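CT021 (Chlamydia trachomatis serovar L2, PDB 6UXD) is of unknown function but belongs to a family grouped with the lipoprotein carrier LolA and receptor LolB, so it may bind lipid-like ligands. Local coordinates at residues 77-82 / 209-214. Sequence-based numbering, arbitrary orientation.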
# COMPACT_ATOMS: atom_id res chain seq x y z
N LYS A 77 16.57 -0.45 4.69
CA LYS A 77 15.26 -0.18 4.11
C LYS A 77 15.22 1.16 3.35
O LYS A 77 15.93 2.10 3.71
CB LYS A 77 14.21 -0.19 5.22
CG LYS A 77 14.69 0.45 6.49
CD LYS A 77 13.55 1.17 7.20
CE LYS A 77 13.91 1.47 8.65
NZ LYS A 77 12.87 2.31 9.33
N LYS A 78 14.40 1.23 2.30
CA LYS A 78 14.10 2.48 1.61
C LYS A 78 12.82 3.07 2.17
O LYS A 78 11.90 2.34 2.56
CB LYS A 78 13.95 2.26 0.11
N VAL A 79 12.74 4.40 2.20
CA VAL A 79 11.59 5.09 2.78
C VAL A 79 11.16 6.20 1.84
O VAL A 79 11.91 7.16 1.62
CB VAL A 79 11.91 5.67 4.17
CG1 VAL A 79 10.67 6.32 4.75
CG2 VAL A 79 12.45 4.59 5.09
N TYR A 80 9.94 6.09 1.33
CA TYR A 80 9.38 7.08 0.42
C TYR A 80 8.26 7.87 1.09
O TYR A 80 7.55 7.37 1.97
CB TYR A 80 8.86 6.41 -0.84
CG TYR A 80 9.94 5.71 -1.62
CD1 TYR A 80 10.79 6.43 -2.45
CD2 TYR A 80 10.12 4.34 -1.53
CE1 TYR A 80 11.78 5.80 -3.16
CE2 TYR A 80 11.12 3.70 -2.24
CZ TYR A 80 11.94 4.44 -3.06
OH TYR A 80 12.94 3.83 -3.77
N LEU A 81 8.12 9.11 0.67
CA LEU A 81 7.04 9.98 1.13
C LEU A 81 6.34 10.49 -0.11
O LEU A 81 6.99 11.04 -1.01
CB LEU A 81 7.59 11.11 2.00
CG LEU A 81 6.55 12.09 2.55
CD1 LEU A 81 5.55 11.35 3.45
CD2 LEU A 81 7.22 13.25 3.31
N LEU A 82 5.04 10.28 -0.18
CA LEU A 82 4.23 10.66 -1.33
C LEU A 82 3.33 11.81 -0.93
O LEU A 82 2.64 11.74 0.08
CB LEU A 82 3.36 9.51 -1.83
CG LEU A 82 3.99 8.45 -2.72
CD1 LEU A 82 5.17 7.80 -2.06
CD2 LEU A 82 2.94 7.41 -3.08
N SER A 209 4.04 8.15 12.87
CA SER A 209 5.26 7.96 12.10
C SER A 209 6.47 7.95 13.03
O SER A 209 6.52 8.68 14.02
CB SER A 209 5.44 9.05 11.06
OG SER A 209 6.74 8.95 10.51
N SER A 210 7.44 7.12 12.68
CA SER A 210 8.74 7.12 13.33
C SER A 210 9.78 7.98 12.60
O SER A 210 10.92 8.08 13.06
CB SER A 210 9.26 5.68 13.44
OG SER A 210 9.52 5.11 12.17
N TYR A 211 9.41 8.63 11.51
CA TYR A 211 10.34 9.34 10.65
C TYR A 211 10.23 10.85 10.83
O TYR A 211 9.34 11.33 11.55
CB TYR A 211 10.07 8.95 9.19
CG TYR A 211 10.34 7.49 8.92
CD1 TYR A 211 11.62 6.98 9.02
CD2 TYR A 211 9.32 6.63 8.56
CE1 TYR A 211 11.88 5.65 8.77
CE2 TYR A 211 9.56 5.29 8.31
CZ TYR A 211 10.84 4.81 8.42
OH TYR A 211 11.10 3.47 8.17
N PRO A 212 11.12 11.63 10.21
CA PRO A 212 11.06 13.08 10.40
C PRO A 212 9.74 13.67 9.92
O PRO A 212 9.02 13.11 9.09
CB PRO A 212 12.23 13.61 9.55
CG PRO A 212 13.14 12.44 9.37
CD PRO A 212 12.26 11.23 9.36
N ALA A 213 9.46 14.85 10.46
CA ALA A 213 8.25 15.59 10.13
C ALA A 213 8.18 15.88 8.64
O ALA A 213 9.18 15.85 7.91
CB ALA A 213 8.20 16.91 10.90
N LEU A 214 6.98 16.23 8.21
CA LEU A 214 6.70 16.47 6.81
C LEU A 214 7.46 17.70 6.30
O LEU A 214 7.75 18.62 7.06
CB LEU A 214 5.20 16.68 6.62
CG LEU A 214 4.31 15.47 6.95
CD1 LEU A 214 2.86 15.86 6.67
CD2 LEU A 214 4.73 14.25 6.13
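An extended C-terminal tail laid over one face of an antiparallel beta-sheet brings Tyr211 and Leu214 onto Val79 and Leu81, residues of the strand that pairs with 43-50 and 90-95. Tail and strand run in nearly the same direction, 17° apart, and meet through side chains rather than as paired strands. Val79 CG1 packs against one face of the tyrosine ring, 3.9 Å from the centroid of the Tyr211 ring and 13° off the ring normal, a CH-pi contact, while Ser210 OG lies over the opposite face. With CG1 anti to the backbone N (chi1 -177°), the second methyl, CG2, is directed to the phenol end, 3.7 Å from Tyr211 CZ. At the ring edge the exposed Lys77, its chain bent at the second torsion, meets the phenol from the opposite direction; the hydrogen bond from NZ to Tyr211 OH is modelled at a very short 2.4 Å and is doubtful. Further along, Leu81 and Leu214 cross at about a right angle and touch through methyls, CD2 to CD2 at 3.9 Å, beside Trp44. An ST turn holds the backbone where the tyrosine leaves it: Tyr211 N donates to Ser209 OG at 2.9 Å, and that hydroxyl is also hydrogen-bonded to Glu46 OE1.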